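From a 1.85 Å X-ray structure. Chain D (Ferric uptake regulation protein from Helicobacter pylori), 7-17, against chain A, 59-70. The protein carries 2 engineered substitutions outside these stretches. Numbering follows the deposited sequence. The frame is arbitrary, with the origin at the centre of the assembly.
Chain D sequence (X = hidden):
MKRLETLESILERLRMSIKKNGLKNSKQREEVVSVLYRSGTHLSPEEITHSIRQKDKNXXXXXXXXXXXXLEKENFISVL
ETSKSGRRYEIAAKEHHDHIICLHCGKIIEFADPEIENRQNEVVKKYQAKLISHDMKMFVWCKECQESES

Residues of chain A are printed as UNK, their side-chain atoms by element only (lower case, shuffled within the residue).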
# COMPACT_ATOMS: atom_id res chain seq x y z
N LEU D 7 -0.05 -18.85 12.35
CA LEU D 7 1.24 -18.20 12.47
C LEU D 7 2.22 -18.80 11.48
O LEU D 7 3.01 -18.08 10.87
CB LEU D 7 1.78 -18.34 13.90
CG LEU D 7 3.17 -17.77 14.16
CD1 LEU D 7 3.30 -16.31 13.72
CD2 LEU D 7 3.54 -17.89 15.63
N GLU D 8 2.18 -20.12 11.31
CA GLU D 8 3.11 -20.79 10.40
C GLU D 8 2.90 -20.32 8.96
O GLU D 8 3.87 -20.11 8.24
CB GLU D 8 3.04 -22.32 10.53
CG GLU D 8 1.84 -22.99 9.87
CD GLU D 8 2.10 -24.46 9.56
OE1 GLU D 8 3.20 -24.95 9.86
OE2 GLU D 8 1.20 -25.13 8.99
N SER D 9 1.65 -20.10 8.57
CA SER D 9 1.37 -19.56 7.24
C SER D 9 1.93 -18.14 7.09
O SER D 9 2.58 -17.82 6.10
CB SER D 9 -0.13 -19.56 6.95
OG SER D 9 -0.40 -18.87 5.75
N ILE D 10 1.70 -17.30 8.09
CA ILE D 10 2.24 -15.95 8.06
C ILE D 10 3.76 -15.99 7.96
O ILE D 10 4.35 -15.23 7.19
CB ILE D 10 1.81 -15.16 9.31
CG1 ILE D 10 0.29 -14.97 9.29
CG2 ILE D 10 2.56 -13.83 9.39
CD1 ILE D 10 -0.29 -14.41 10.61
N LEU D 11 4.40 -16.86 8.73
CA LEU D 11 5.85 -16.93 8.72
C LEU D 11 6.39 -17.40 7.35
O LEU D 11 7.45 -16.95 6.91
CB LEU D 11 6.36 -17.82 9.85
CG LEU D 11 6.21 -17.29 11.29
CD1 LEU D 11 6.74 -18.30 12.30
CD2 LEU D 11 6.92 -15.96 11.47
N GLU D 12 5.67 -18.29 6.68
CA GLU D 12 6.10 -18.70 5.34
C GLU D 12 6.01 -17.53 4.36
O GLU D 12 6.91 -17.34 3.53
CB GLU D 12 5.30 -19.90 4.83
CG GLU D 12 5.65 -21.20 5.54
CD GLU D 12 7.14 -21.45 5.56
OE1 GLU D 12 7.78 -21.37 4.49
OE2 GLU D 12 7.69 -21.73 6.64
N ARG D 13 4.95 -16.74 4.47
CA ARG D 13 4.78 -15.58 3.60
C ARG D 13 5.87 -14.55 3.88
O ARG D 13 6.38 -13.90 2.96
CB ARG D 13 3.38 -14.96 3.73
CG ARG D 13 2.25 -15.95 3.45
CD ARG D 13 0.94 -15.26 3.07
NE ARG D 13 0.26 -14.66 4.22
CZ ARG D 13 0.28 -13.37 4.51
NH1 ARG D 13 0.95 -12.53 3.74
NH2 ARG D 13 -0.37 -12.91 5.58
N LEU D 14 6.25 -14.43 5.15
CA LEU D 14 7.29 -13.49 5.54
C LEU D 14 8.61 -13.89 4.91
O LEU D 14 9.33 -13.06 4.36
CB LEU D 14 7.43 -13.47 7.07
CG LEU D 14 8.52 -12.59 7.68
CD1 LEU D 14 8.35 -11.14 7.24
CD2 LEU D 14 8.50 -12.68 9.21
N ARG D 15 8.94 -15.17 5.03
CA ARG D 15 10.18 -15.69 4.45
C ARG D 15 10.23 -15.53 2.93
O ARG D 15 11.27 -15.19 2.37
CB ARG D 15 10.37 -17.13 4.87
CG ARG D 15 10.56 -17.23 6.37
CD ARG D 15 10.35 -18.63 6.87
NE ARG D 15 10.56 -18.72 8.30
CZ ARG D 15 10.74 -19.86 8.95
NH1 ARG D 15 10.74 -21.00 8.28
NH2 ARG D 15 10.93 -19.86 10.27
N MET D 16 9.11 -15.77 2.26
CA MET D 16 9.01 -15.52 0.83
C MET D 16 9.29 -14.05 0.53
O MET D 16 9.93 -13.72 -0.47
CB MET D 16 7.63 -15.88 0.30
CG MET D 16 7.36 -17.36 0.24
SD MET D 16 8.35 -18.17 -1.03
CE MET D 16 8.07 -17.07 -2.42
N SER D 17 8.81 -13.18 1.40
CA SER D 17 8.88 -11.74 1.18
C SER D 17 10.29 -11.22 1.46
O SER D 17 10.75 -10.28 0.81
CB SER D 17 7.87 -11.02 2.07
OG SER D 17 8.00 -9.61 1.98
N UNK A 59 0.76 -32.35 7.95
CA UNK A 59 1.75 -31.80 7.02
C UNK A 59 1.88 -30.31 7.31
O UNK A 59 0.89 -29.64 7.58
c UNK A 59 1.35 -32.06 5.56
o UNK A 59 1.26 -33.48 5.34
c UNK A 59 2.40 -31.49 4.61
N UNK A 60 3.11 -29.81 7.30
CA UNK A 60 3.35 -28.41 7.58
C UNK A 60 3.30 -27.60 6.29
O UNK A 60 3.75 -28.06 5.24
c UNK A 60 4.69 -28.22 8.28
o UNK A 60 4.90 -26.85 8.57
N UNK A 61 2.75 -26.39 6.37
CA UNK A 61 2.71 -25.52 5.21
C UNK A 61 4.13 -25.25 4.72
O UNK A 61 4.35 -25.01 3.54
c UNK A 61 0.62 -22.32 4.49
c UNK A 61 2.86 -23.32 6.44
c UNK A 61 1.99 -24.19 5.54
c UNK A 61 1.61 -23.45 4.26
N UNK A 62 5.10 -25.30 5.63
CA UNK A 62 6.48 -25.02 5.28
C UNK A 62 7.02 -26.05 4.28
O UNK A 62 7.83 -25.72 3.41
c UNK A 62 7.37 -24.97 6.53
o UNK A 62 7.29 -26.19 7.24
N UNK A 63 6.57 -27.29 4.41
CA UNK A 63 7.01 -28.33 3.48
C UNK A 63 6.38 -28.12 2.10
O UNK A 63 6.99 -28.41 1.07
o UNK A 63 5.33 -29.90 4.21
c UNK A 63 6.71 -29.72 4.01
N UNK A 64 5.15 -27.62 2.08
CA UNK A 64 4.48 -27.33 0.82
C UNK A 64 5.17 -26.18 0.10
O UNK A 64 5.37 -26.23 -1.11
c UNK A 64 2.98 -27.04 1.03
c UNK A 64 2.28 -28.28 1.53
c UNK A 64 2.34 -26.54 -0.27
N UNK A 65 5.55 -25.14 0.84
CA UNK A 65 6.27 -24.02 0.23
C UNK A 65 7.57 -24.48 -0.41
O UNK A 65 7.93 -24.02 -1.49
o UNK A 65 2.70 -18.81 1.60
c UNK A 65 5.55 -21.84 1.34
c UNK A 65 3.65 -19.81 1.51
c UNK A 65 4.79 -19.61 0.76
c UNK A 65 3.44 -21.00 2.17
c UNK A 65 6.58 -22.94 1.26
c UNK A 65 4.39 -22.01 2.09
c UNK A 65 5.73 -20.63 0.68
N UNK A 66 8.27 -25.39 0.27
CA UNK A 66 9.55 -25.87 -0.25
C UNK A 66 9.31 -26.62 -1.55
O UNK A 66 10.04 -26.45 -2.53
c UNK A 66 11.64 -27.21 0.36
n UNK A 66 12.35 -27.43 2.72
n UNK A 66 10.93 -28.96 3.70
c UNK A 66 10.25 -26.76 0.79
n UNK A 66 11.75 -27.20 4.93
c UNK A 66 11.67 -27.86 3.78
c UNK A 66 12.32 -28.08 1.41
N UNK A 67 8.25 -27.42 -1.56
CA UNK A 67 7.86 -28.10 -2.78
C UNK A 67 7.48 -27.11 -3.89
O UNK A 67 7.97 -27.22 -5.01
c UNK A 67 6.23 -31.24 -1.20
c UNK A 67 6.10 -29.56 -3.84
c UNK A 67 7.29 -30.32 -1.76
c UNK A 67 6.73 -29.11 -2.52
N UNK A 68 6.62 -26.14 -3.57
CA UNK A 68 6.16 -25.19 -4.59
C UNK A 68 7.33 -24.42 -5.20
O UNK A 68 7.35 -24.14 -6.40
c UNK A 68 2.98 -25.22 -4.92
c UNK A 68 3.75 -24.79 -3.66
c UNK A 68 5.12 -24.22 -4.01
c UNK A 68 2.92 -23.79 -2.86
N UNK A 69 8.31 -24.08 -4.37
CA UNK A 69 9.46 -23.34 -4.87
C UNK A 69 10.26 -24.17 -5.88
O UNK A 69 10.68 -23.65 -6.91
c UNK A 69 10.34 -22.88 -3.70
c UNK A 69 9.69 -21.78 -2.88
o UNK A 69 8.95 -20.95 -3.41
n UNK A 69 9.95 -21.77 -1.58
N UNK A 70 10.44 -25.45 -5.57
CA UNK A 70 11.15 -26.35 -6.48
C UNK A 70 10.40 -26.53 -7.80
O UNK A 70 10.98 -26.42 -8.88
c UNK A 70 12.84 -30.69 -8.56
c UNK A 70 11.02 -29.61 -7.44
c UNK A 70 11.89 -28.76 -6.78
c UNK A 70 11.38 -27.72 -5.82
c UNK A 70 11.49 -30.58 -8.32
c UNK A 70 13.25 -28.88 -7.03
c UNK A 70 13.72 -29.85 -7.91
O HOH W 1 0.73 -19.23 3.13

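Position 59 has three side-chain atoms, one carbon carrying an oxygen and a carbon, and it makes no contact with chain D: T59(A). Position 60 has a carbon and then an oxygen, and that oxygen lies 2.9 Å from OE1 of E8(D); it is S60(A). Its OG donates to E8(D) OE1 and also accepts from the backbone N of position 62 in a weak capping bond, so one hydroxyl closes the helix start and holds the partner chain.

Position 61 carries four carbons forked at the first, one arm two carbons long, and its CA-to-CB bond points toward chain D; a side-chain carbon lies 3.6 Å from CG of E12(D) and another 3.8 Å from CB of S9(D): I61(A). The first of these is CG2, the second CD1, and the backbone N of I61(A) donates weakly to OE2 of E8(D) at 3.3 Å. Position 62 has one carbon and one oxygen, and its CB sits 3.3 Å from OE2 of E12(D): S62(A). Its OG donates to S60(A) OG at 2.8 Å. Position 63 is again a carbon and an oxygen, but its CA-to-CB bond points away from chain D: S63(A), whose OG donates to the backbone O of S60(A) at 2.6 Å. Position 64, one carbon bearing two more, is out of reach: V64(A).

Position 65 shows a carbon, a six-carbon ring and an oxygen at its tip; a ring carbon lies 3.5 Å from CG of M16(D), and CB of E12(D) sits over one ring face, 3.6 Å from the centroid: Y65(A). The ring carbon near M16(D) is CE1, and the sulfur of M16(D) lies at the ring edge. The OH of Y65(A) reaches a water at 2.5 Å, which donates to OG of S9(D) at 2.9 Å.

Position 66 has three carbons, a nitrogen and a carbon carrying two more nitrogens, without contact here: R66(A). Position 67 has four carbons forked at the first, one arm longer, and touches nothing on the partner stretch: I67(A). Position 68 has four carbons forked at the second, also without contact: L68(A). Position 69 has two carbons, the second bearing oxygen and nitrogen, and the side-chain oxygen is 3.7 Å from SD of M16(D): N69(A). Position 70, a carbon and a six-carbon ring without oxygen, is also out of reach: F70(A).

The rule is a four-residue repeat on both sides: E8(D), E12(D) and M16(D) face 61, 65 and 69 across helices running 30° apart. Polar bonds gather at the chain A helix start, where E8(D) takes a hydroxyl and a backbone NH; farther along, the aliphatic parts of E12(D) and M16(D) pack against the tyrosine ring.

Chain A (59-70) TSISSVYRILNF
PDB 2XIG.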